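Local structure of outer membrane protein Omp121 (Bacteroides thetaiotaomicron, 5FQ8) at residues Trp185-Leu191 with Lys246-Gly252; Asn638-Pro642 with Gln690-Leu694; Ala933-Phe939 with Ser972-Phe978. The protein probably takes up nutrients across the outer membrane, as a calcium-binding TonB-dependent receptor built of a plug domain inside a beta barrel. All blocks are in the same frame, centred on the assembly; numbering follows the deposited sequence.

Contact 1. Residues Trp185-Leu191 with Lys246-Gly252; sequences WSTVLRL and KDFFDAG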
loop_
_atom_site.group_PDB
_atom_site.type_symbol
_atom_site.label_atom_id
_atom_site.label_comp_id
_atom_site.label_asym_id
_atom_site.label_seq_id
_atom_site.Cartn_x
_atom_site.Cartn_y
_atom_site.Cartn_z
ATOM N N TRP B 185 -29.689 24.640 9.981
ATOM C CA TRP B 185 -30.145 23.280 9.785
ATOM C C TRP B 185 -30.285 22.981 8.303
ATOM O O TRP B 185 -30.567 23.870 7.499
ATOM C CB TRP B 185 -31.484 23.062 10.468
ATOM C CG TRP B 185 -31.424 23.149 11.901
ATOM C CD1 TRP B 185 -31.364 22.128 12.770
ATOM C CD2 TRP B 185 -31.403 24.333 12.670
ATOM N NE1 TRP B 185 -31.307 22.591 14.050
ATOM C CE2 TRP B 185 -31.334 23.955 14.009
ATOM C CE3 TRP B 185 -31.439 25.685 12.357
ATOM C CZ2 TRP B 185 -31.306 24.873 15.034
ATOM C CZ3 TRP B 185 -31.414 26.592 13.375
ATOM C CH2 TRP B 185 -31.348 26.184 14.696
ATOM N N SER B 186 -30.114 21.714 7.949
ATOM C CA SER B 186 -30.388 21.254 6.596
ATOM C C SER B 186 -31.333 20.068 6.656
ATOM O O SER B 186 -31.130 19.160 7.464
ATOM C CB SER B 186 -29.103 20.893 5.871
ATOM O OG SER B 186 -28.209 20.181 6.702
ATOM N N THR B 187 -32.393 20.111 5.848
ATOM C CA THR B 187 -33.286 18.983 5.650
ATOM C C THR B 187 -33.412 18.660 4.164
ATOM O O THR B 187 -33.115 19.479 3.293
ATOM C CB THR B 187 -34.666 19.242 6.212
ATOM O OG1 THR B 187 -35.260 20.306 5.471
ATOM C CG2 THR B 187 -34.582 19.598 7.657
ATOM N N VAL B 188 -33.892 17.449 3.888
ATOM C CA VAL B 188 -33.859 16.915 2.532
ATOM C C VAL B 188 -34.900 17.605 1.662
ATOM O O VAL B 188 -36.051 17.789 2.067
ATOM C CB VAL B 188 -34.063 15.393 2.573
ATOM C CG1 VAL B 188 -35.371 15.059 3.241
ATOM C CG2 VAL B 188 -33.992 14.827 1.193
ATOM N N LEU B 189 -34.495 17.979 0.448
ATOM C CA LEU B 189 -35.224 18.929 -0.388
ATOM C C LEU B 189 -36.161 18.282 -1.386
ATOM O O LEU B 189 -37.280 18.762 -1.571
ATOM C CB LEU B 189 -34.247 19.814 -1.158
ATOM C CG LEU B 189 -34.872 20.760 -2.175
ATOM C CD1 LEU B 189 -35.731 21.755 -1.463
ATOM C CD2 LEU B 189 -33.812 21.474 -2.972
ATOM N N ARG B 190 -35.707 17.228 -2.063
ATOM C CA ARG B 190 -36.500 16.567 -3.096
ATOM C C ARG B 190 -36.028 15.126 -3.163
ATOM O O ARG B 190 -34.861 14.863 -3.459
ATOM C CB ARG B 190 -36.358 17.289 -4.440
ATOM C CG ARG B 190 -36.129 16.437 -5.675
ATOM C CD ARG B 190 -37.425 16.049 -6.385
ATOM N NE ARG B 190 -38.227 17.193 -6.810
ATOM C CZ ARG B 190 -38.143 17.768 -8.004
ATOM N NH1 ARG B 190 -37.281 17.306 -8.890
ATOM N NH2 ARG B 190 -38.918 18.800 -8.309
ATOM N N LEU B 191 -36.901 14.213 -2.812
ATOM C CA LEU B 191 -36.705 12.800 -3.048
ATOM C C LEU B 191 -37.573 12.387 -4.218
ATOM O O LEU B 191 -38.527 13.088 -4.562
ATOM C CB LEU B 191 -37.074 11.981 -1.809
ATOM C CG LEU B 191 -36.210 12.203 -0.571
ATOM C CD1 LEU B 191 -36.833 11.548 0.631
ATOM C CD2 LEU B 191 -34.826 11.663 -0.797
ATOM N N LYS B 246 -38.146 9.131 3.403
ATOM C CA LYS B 246 -38.087 10.480 3.949
ATOM C C LYS B 246 -37.720 10.459 5.427
ATOM O O LYS B 246 -36.964 11.311 5.901
ATOM C CB LYS B 246 -39.427 11.195 3.752
ATOM C CG LYS B 246 -39.421 12.696 4.087
ATOM C CD LYS B 246 -40.812 13.215 4.394
ATOM C CE LYS B 246 -40.829 14.727 4.583
ATOM N NZ LYS B 246 -39.829 15.173 5.595
ATOM N N ASP B 247 -38.250 9.494 6.169
ATOM C CA ASP B 247 -37.979 9.402 7.595
ATOM C C ASP B 247 -36.565 8.948 7.899
ATOM O O ASP B 247 -36.146 9.013 9.052
ATOM C CB ASP B 247 -38.957 8.433 8.244
ATOM C CG ASP B 247 -40.325 9.004 8.364
ATOM O OD1 ASP B 247 -40.527 10.109 7.849
ATOM O OD2 ASP B 247 -41.195 8.353 8.970
ATOM N N PHE B 248 -35.824 8.473 6.902
ATOM C CA PHE B 248 -34.495 7.945 7.171
ATOM C C PHE B 248 -33.533 9.064 7.500
ATOM O O PHE B 248 -32.534 8.850 8.193
ATOM C CB PHE B 248 -34.016 7.132 5.968
ATOM C CG PHE B 248 -32.543 6.891 5.939
ATOM C CD1 PHE B 248 -31.965 5.978 6.784
ATOM C CD2 PHE B 248 -31.741 7.569 5.042
ATOM C CE1 PHE B 248 -30.618 5.762 6.749
ATOM C CE2 PHE B 248 -30.395 7.358 4.998
ATOM C CZ PHE B 248 -29.825 6.455 5.852
ATOM N N PHE B 249 -33.837 10.261 7.048
ATOM C CA PHE B 249 -32.924 11.366 7.224
ATOM C C PHE B 249 -33.166 12.069 8.553
ATOM O O PHE B 249 -34.226 11.960 9.175
ATOM C CB PHE B 249 -33.054 12.328 6.051
ATOM C CG PHE B 249 -32.718 11.699 4.729
ATOM C CD1 PHE B 249 -33.669 10.994 4.022
ATOM C CD2 PHE B 249 -31.450 11.803 4.203
ATOM C CE1 PHE B 249 -33.363 10.414 2.820
ATOM C CE2 PHE B 249 -31.139 11.227 3.004
ATOM C CZ PHE B 249 -32.095 10.534 2.307
ATOM N N ASP B 250 -32.134 12.747 9.007
ATOM C CA ASP B 250 -32.173 13.559 10.200
ATOM C C ASP B 250 -32.294 15.008 9.773
ATOM O O ASP B 250 -32.570 15.320 8.614
ATOM C CB ASP B 250 -30.902 13.362 11.027
ATOM C CG ASP B 250 -30.834 12.040 11.726
ATOM O OD1 ASP B 250 -31.872 11.366 11.868
ATOM O OD2 ASP B 250 -29.720 11.700 12.161
ATOM N N ALA B 251 -32.025 15.911 10.692
ATOM C CA ALA B 251 -31.791 17.296 10.338
ATOM C C ALA B 251 -30.300 17.541 10.431
ATOM O O ALA B 251 -29.690 17.274 11.464
ATOM C CB ALA B 251 -32.560 18.232 11.260
ATOM N N GLY B 252 -29.705 17.996 9.342
ATOM C CA GLY B 252 -28.338 18.446 9.426
ATOM C C GLY B 252 -28.234 19.613 10.380
ATOM O O GLY B 252 -29.163 20.404 10.517
#
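Ser186 and Gly252 face each other as an antiparallel hydrogen-bonded pair. Ser186 N gives a bond to Gly252 O at 3.0 Å, with the donor well above the carbonyl plane. Gly252 N returns one to Ser186 O at 2.6 Å, and this donor lies in the carbonyl plane. Trp185 CA adds a CA-H...O contact to Gly252 O.

Ser186 OG stands between its own backbone N and carbonyl carbon, chi1 42°, which sets it against Gly252 CA at 3.2 Å, where no side chain intervenes. The pair lies at the end of the pairing between strands 177-188 and 252-264, neighbours in the wall of the receptor's beta barrel. Regular pairing ends at Gly252, and the loop 246-251 runs on beside 187-191, held by side-chain packing. Gly252 lies close to Gly281, and Phe249 close to Ile283, both residues of a calcium site.

The remaining contacts are apolar. Ala251 CB meets the edge of the Trp185 indole, 4.3 Å from Trp185 CD1. Val188 CB lies over one face of the Phe249 ring. Leu191 CD2 comes to 4.1 Å from Phe249 CE1, while Leu191 CD1 rests on Lys246 CA. The Phe249 ring is backed on one face by Phe248 CD2.

Contact 2. Residues Asn638-Pro642 with Gln690-Leu694; sequences NTLSP and QNMNL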
loop_
_atom_site.group_PDB
_atom_site.type_symbol
_atom_site.label_atom_id
_atom_site.label_comp_id
_atom_site.label_asym_id
_atom_site.label_seq_id
_atom_site.Cartn_x
_atom_site.Cartn_y
_atom_site.Cartn_z
ATOM N N ASN B 638 5.370 16.078 -30.719
ATOM C CA ASN B 638 6.258 17.223 -30.623
ATOM C C ASN B 638 5.950 18.271 -31.678
ATOM O O ASN B 638 6.699 19.241 -31.812
ATOM C CB ASN B 638 7.719 16.773 -30.720
ATOM C CG ASN B 638 8.004 15.968 -31.967
ATOM O OD1 ASN B 638 7.093 15.505 -32.645
ATOM N ND2 ASN B 638 9.277 15.790 -32.273
ATOM N N THR B 639 4.865 18.087 -32.425
ATOM C CA THR B 639 4.383 19.049 -33.398
ATOM C C THR B 639 3.320 19.970 -32.826
ATOM O O THR B 639 2.818 20.836 -33.546
ATOM C CB THR B 639 3.821 18.323 -34.615
ATOM O OG1 THR B 639 3.089 17.187 -34.164
ATOM C CG2 THR B 639 4.929 17.864 -35.506
ATOM N N LEU B 640 2.973 19.804 -31.556
ATOM C CA LEU B 640 2.044 20.705 -30.892
ATOM C C LEU B 640 2.423 22.156 -31.127
ATOM O O LEU B 640 3.602 22.498 -31.216
ATOM C CB LEU B 640 2.033 20.426 -29.397
ATOM C CG LEU B 640 1.654 19.006 -29.037
ATOM C CD1 LEU B 640 1.714 18.832 -27.549
ATOM C CD2 LEU B 640 0.268 18.764 -29.553
ATOM N N SER B 641 1.408 22.999 -31.245
ATOM C CA SER B 641 1.511 24.446 -31.200
ATOM C C SER B 641 0.624 24.967 -30.078
ATOM O O SER B 641 -0.244 24.242 -29.585
ATOM C CB SER B 641 1.081 25.055 -32.535
ATOM O OG SER B 641 -0.256 24.700 -32.794
ATOM N N PRO B 642 0.807 26.209 -29.647
ATOM C CA PRO B 642 0.048 26.703 -28.496
ATOM C C PRO B 642 -1.431 26.847 -28.798
ATOM O O PRO B 642 -1.875 26.812 -29.940
ATOM C CB PRO B 642 0.678 28.065 -28.213
ATOM C CG PRO B 642 2.002 28.008 -28.854
ATOM C CD PRO B 642 1.841 27.165 -30.059
ATOM N N GLN B 690 -4.318 10.307 -29.339
ATOM C CA GLN B 690 -3.166 11.069 -29.779
ATOM C C GLN B 690 -3.350 12.495 -29.319
ATOM O O GLN B 690 -4.437 13.052 -29.456
ATOM C CB GLN B 690 -2.985 11.021 -31.289
ATOM C CG GLN B 690 -1.797 11.827 -31.742
ATOM C CD GLN B 690 -1.621 11.850 -33.228
ATOM O OE1 GLN B 690 -0.654 12.406 -33.733
ATOM N NE2 GLN B 690 -2.558 11.256 -33.946
ATOM N N ASN B 691 -2.307 13.074 -28.745
ATOM C CA ASN B 691 -2.364 14.465 -28.327
ATOM C C ASN B 691 -2.193 15.350 -29.547
ATOM O O ASN B 691 -1.165 15.279 -30.224
ATOM C CB ASN B 691 -1.273 14.762 -27.305
ATOM C CG ASN B 691 -1.429 13.979 -26.039
ATOM O OD1 ASN B 691 -2.522 13.559 -25.682
ATOM N ND2 ASN B 691 -0.330 13.794 -25.336
ATOM N N MET B 692 -3.185 16.179 -29.841
ATOM C CA MET B 692 -3.006 17.119 -30.932
ATOM C C MET B 692 -3.818 18.369 -30.665
ATOM O O MET B 692 -4.642 18.411 -29.754
ATOM C CB MET B 692 -3.376 16.487 -32.272
ATOM C CG MET B 692 -4.667 15.705 -32.285
ATOM S SD MET B 692 -4.677 14.421 -33.545
ATOM C CE MET B 692 -3.654 15.139 -34.795
ATOM N N ASN B 693 -3.540 19.399 -31.454
ATOM C CA ASN B 693 -4.282 20.649 -31.373
ATOM C C ASN B 693 -5.669 20.481 -31.964
ATOM O O ASN B 693 -5.811 20.087 -33.121
ATOM C CB ASN B 693 -3.535 21.741 -32.129
ATOM C CG ASN B 693 -2.136 21.939 -31.619
ATOM O OD1 ASN B 693 -1.178 21.624 -32.296
ATOM N ND2 ASN B 693 -2.011 22.462 -30.416
ATOM N N LEU B 694 -6.694 20.807 -31.188
ATOM C CA LEU B 694 -8.054 20.639 -31.667
ATOM C C LEU B 694 -8.465 21.798 -32.566
ATOM O O LEU B 694 -7.686 22.696 -32.889
ATOM C CB LEU B 694 -9.031 20.525 -30.506
ATOM C CG LEU B 694 -8.961 19.323 -29.588
ATOM C CD1 LEU B 694 -10.202 19.250 -28.753
ATOM C CD2 LEU B 694 -8.798 18.069 -30.381
#
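Asn693 reaches across to Ser641 and makes all the hydrogen bonds between the two segments. Its CB points toward the loop 638-642. Its CG lies anti to the carbonyl carbon, chi1 -57°, which brings the amide up to the Ser641 backbone. CG itself is 3.5 Å from Ser641 OG. At the tip, OD1 takes the Ser641 N-H at 3.1 Å in a fairly straight bond, 161° at the hydrogen, with the donor tilted 16° from the amide carbonyl plane. Ser641 OG adds a weak bond to the same OD1 at 3.2 Å. The other branch, ND2, gives a bent, weak bond to Ser641 O at 2.6 Å, and also bonds to Lys674 O. Bonds at both ends of the amide probably limit its rotation.

The amide thus pairs with the N-H and C=O of one loop residue. This ties the loop before barrel strand 643-656 of the receptor to strand 689-693. With an alanine in place of Asn693, Ser641 N and O and Lys674 O would probably lose these partners, and the loop would be less firmly tied. Leu640 CD2 packs on the strand backbone, 3.8 Å from Asn691 O.

Strand 689-693 runs parallel to 629-635 and antiparallel to 661-680. Ile676 of strand 661-680 touches both Leu640 and Asn693, and Leu640 also packs on Pro553 of another loop.

Contact 3. Residues Ala933-Phe939 with Ser972-Phe978; sequences AYGNNLF and SSRRFGF. With C8E ((hydroxyethyloxy)tri(ethyloxy)octane), chain O.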
loop_
_atom_site.group_PDB
_atom_site.type_symbol
_atom_site.label_atom_id
_atom_site.label_comp_id
_atom_site.label_asym_id
_atom_site.label_seq_id
_atom_site.Cartn_x
_atom_site.Cartn_y
_atom_site.Cartn_z
ATOM N N ALA B 933 -31.934 36.011 9.795
ATOM C CA ALA B 933 -32.459 34.696 9.470
ATOM C C ALA B 933 -32.305 34.493 7.978
ATOM O O ALA B 933 -32.433 35.441 7.205
ATOM C CB ALA B 933 -33.913 34.549 9.875
ATOM N N TYR B 934 -31.988 33.271 7.570
ATOM C CA TYR B 934 -31.785 33.026 6.156
ATOM C C TYR B 934 -32.204 31.610 5.819
ATOM O O TYR B 934 -32.462 30.785 6.696
ATOM C CB TYR B 934 -30.338 33.277 5.745
ATOM C CG TYR B 934 -29.346 32.391 6.441
ATOM C CD1 TYR B 934 -29.037 32.577 7.782
ATOM C CD2 TYR B 934 -28.702 31.389 5.756
ATOM C CE1 TYR B 934 -28.130 31.780 8.417
ATOM C CE2 TYR B 934 -27.795 30.595 6.378
ATOM C CZ TYR B 934 -27.506 30.785 7.712
ATOM O OH TYR B 934 -26.582 29.966 8.332
ATOM N N GLY B 935 -32.290 31.357 4.520
ATOM C CA GLY B 935 -32.595 30.053 3.971
ATOM C C GLY B 935 -32.061 29.954 2.562
ATOM O O GLY B 935 -32.195 30.898 1.785
ATOM N N ASN B 936 -31.433 28.846 2.211
ATOM C CA ASN B 936 -30.893 28.686 0.874
ATOM C C ASN B 936 -31.334 27.353 0.296
ATOM O O ASN B 936 -31.629 26.411 1.034
ATOM C CB ASN B 936 -29.383 28.792 0.894
ATOM C CG ASN B 936 -28.920 30.112 1.426
ATOM O OD1 ASN B 936 -29.585 31.121 1.252
ATOM N ND2 ASN B 936 -27.787 30.115 2.100
ATOM N N ASN B 937 -31.375 27.286 -1.035
ATOM C CA ASN B 937 -31.797 26.083 -1.746
ATOM C C ASN B 937 -33.122 25.596 -1.161
ATOM O O ASN B 937 -33.243 24.478 -0.665
ATOM C CB ASN B 937 -30.699 25.016 -1.664
ATOM C CG ASN B 937 -30.866 23.888 -2.685
ATOM O OD1 ASN B 937 -31.167 24.109 -3.855
ATOM N ND2 ASN B 937 -30.649 22.669 -2.234
ATOM N N LEU B 938 -34.115 26.484 -1.196
ATOM C CA LEU B 938 -35.313 26.309 -0.389
ATOM C C LEU B 938 -36.403 25.526 -1.091
ATOM O O LEU B 938 -37.104 24.742 -0.452
ATOM C CB LEU B 938 -35.854 27.668 0.042
ATOM C CG LEU B 938 -35.167 28.267 1.261
ATOM C CD1 LEU B 938 -35.886 29.502 1.713
ATOM C CD2 LEU B 938 -35.133 27.235 2.365
ATOM N N PHE B 939 -36.570 25.714 -2.389
ATOM C CA PHE B 939 -37.610 24.997 -3.106
ATOM C C PHE B 939 -37.202 24.937 -4.564
ATOM O O PHE B 939 -36.662 25.904 -5.090
ATOM C CB PHE B 939 -38.958 25.698 -2.931
ATOM C CG PHE B 939 -40.132 24.816 -3.155
ATOM C CD1 PHE B 939 -40.565 24.534 -4.441
ATOM C CD2 PHE B 939 -40.814 24.275 -2.084
ATOM C CE1 PHE B 939 -41.658 23.722 -4.665
ATOM C CE2 PHE B 939 -41.911 23.458 -2.292
ATOM C CZ PHE B 939 -42.337 23.182 -3.591
ATOM N N SER B 972 -30.202 16.363 -2.589
ATOM C CA SER B 972 -29.889 17.737 -2.240
ATOM C C SER B 972 -30.707 18.162 -1.037
ATOM O O SER B 972 -31.719 17.554 -0.690
ATOM C CB SER B 972 -30.139 18.677 -3.408
ATOM O OG SER B 972 -31.510 18.979 -3.549
ATOM N N SER B 973 -30.243 19.198 -0.371
ATOM C CA SER B 973 -30.859 19.585 0.881
ATOM C C SER B 973 -31.401 20.999 0.806
ATOM O O SER B 973 -31.062 21.785 -0.078
ATOM C CB SER B 973 -29.877 19.478 2.048
ATOM O OG SER B 973 -28.836 20.422 1.915
ATOM N N ARG B 974 -32.258 21.285 1.770
ATOM C CA ARG B 974 -32.830 22.602 2.016
ATOM C C ARG B 974 -32.155 23.175 3.255
ATOM O O ARG B 974 -32.136 22.523 4.298
ATOM C CB ARG B 974 -34.330 22.456 2.244
ATOM C CG ARG B 974 -35.161 23.531 1.760
ATOM C CD ARG B 974 -36.454 23.483 2.515
ATOM N NE ARG B 974 -37.196 22.246 2.301
ATOM C CZ ARG B 974 -38.037 22.055 1.294
ATOM N NH1 ARG B 974 -38.219 23.009 0.407
ATOM N NH2 ARG B 974 -38.682 20.912 1.171
ATOM N N ARG B 975 -31.591 24.368 3.155
ATOM C CA ARG B 975 -30.826 24.923 4.267
ATOM C C ARG B 975 -31.428 26.224 4.785
ATOM O O ARG B 975 -31.891 27.057 4.006
ATOM C CB ARG B 975 -29.378 25.127 3.850
ATOM C CG ARG B 975 -28.701 23.838 3.495
ATOM C CD ARG B 975 -27.352 24.065 2.875
ATOM N NE ARG B 975 -27.420 24.683 1.555
ATOM C CZ ARG B 975 -27.630 24.017 0.425
ATOM N NH1 ARG B 975 -27.814 22.709 0.449
ATOM N NH2 ARG B 975 -27.662 24.659 -0.733
ATOM N N PHE B 976 -31.398 26.398 6.109
ATOM C CA PHE B 976 -32.012 27.553 6.764
ATOM C C PHE B 976 -31.419 27.755 8.155
ATOM O O PHE B 976 -31.323 26.805 8.930
ATOM C CB PHE B 976 -33.531 27.388 6.862
ATOM C CG PHE B 976 -33.986 26.098 7.501
ATOM C CD1 PHE B 976 -34.191 24.966 6.740
ATOM C CD2 PHE B 976 -34.251 26.033 8.850
ATOM C CE1 PHE B 976 -34.627 23.790 7.324
ATOM C CE2 PHE B 976 -34.686 24.865 9.439
ATOM C CZ PHE B 976 -34.877 23.740 8.676
ATOM N N GLY B 977 -31.065 28.989 8.489
ATOM C CA GLY B 977 -30.520 29.222 9.809
ATOM C C GLY B 977 -30.624 30.652 10.306
ATOM O O GLY B 977 -31.394 31.459 9.789
ATOM N N PHE B 978 -29.829 30.939 11.341
ATOM C CA PHE B 978 -29.718 32.247 11.966
ATOM C C PHE B 978 -28.258 32.668 12.037
ATOM O O PHE B 978 -27.359 31.839 12.033
ATOM C CB PHE B 978 -30.303 32.252 13.377
ATOM C CG PHE B 978 -31.783 32.086 13.405
ATOM C CD1 PHE B 978 -32.607 33.068 12.891
ATOM C CD2 PHE B 978 -32.350 30.955 13.942
ATOM C CE1 PHE B 978 -33.974 32.924 12.906
ATOM C CE2 PHE B 978 -33.714 30.797 13.963
ATOM C CZ PHE B 978 -34.533 31.786 13.441
HETATM C C1 C8E O . -35.980 32.949 6.495
HETATM C C2 C8E O . -36.403 31.760 5.644
HETATM C C3 C8E O . -36.771 30.550 6.499
HETATM C C4 C8E O . -37.162 29.365 5.622
HETATM C C5 C8E O . -37.854 28.238 6.381
HETATM C C6 C8E O . -37.212 26.890 6.054
HETATM C C7 C8E O . -37.824 25.739 6.845
HETATM C C8 C8E O . -38.544 24.779 5.910
HETATM O O9 C8E O . -38.934 23.617 6.603
#
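The last strand of the barrel, 973-983, pairs here with strand 928-941. This is a beta-barrel wall of the TonB-dependent receptor type, with antiparallel neighbours; the short axes of 933-936 and 973-978 run at 169°, 4.4 Å apart. Two hydrogen-bonded pairs hold the ladder. Tyr934 N and Gly977 O bond at 2.9 Å, and Gly977 N bonds back to Tyr934 O. Asn936 and Arg975 do the same, with Arg975 N nearly in line with the Asn936 C=O.

Side chains split between two faces. One carries Tyr934, Asn936 and Arg975. The Tyr934 CG lies between its backbone N and carbonyl carbon, chi1 61°, and this folds the ring across to the partner strand. Gly977 CA sits over the ring face in a CH-pi contact, 4.2 Å from the centroid. The Tyr934 hydroxyl bonds to Gln184 of strand 177-188.

The other face carries Ala933, Phe976 and Phe978. Ala933 CB touches Phe978 CE1 at 3.4 Å. A bound detergent, C8E, covers one face of the Phe976 ring, consistent with a surface turned to lipid.

At 937 the chain turns a corner. Asn937 ND2 bonds to Ser973 O, though the modelled length of 2.4 Å is shorter than is likely. The Asn937 amide and Arg975 guanidinium planes lie only 15° apart, and Asn937 CB comes to 3.2 Å from Arg975 NH2.

How the contacts relate
Contacts 1, 2 and 3 follow one another along the chain, each closing before the next opens. Contacts 1 and 3 are neighbours, with centres about 12 Å apart. Strand 973-983 of contact 3 also pairs with strand 177-188 of contact 1, so the end of the chain meets an early strand and closes the barrel. Thr187 O and Arg974 N, probably hydrogen-bonded at 2.5 Å, lie on this seam, and Leu189 packs against Arg974. Contact 2 stands apart. Its centre is about 49 Å from that of contact 1 and 47 Å from that of contact 3, on the opposite side of the chain's centre, where a loop meets strand 689-693.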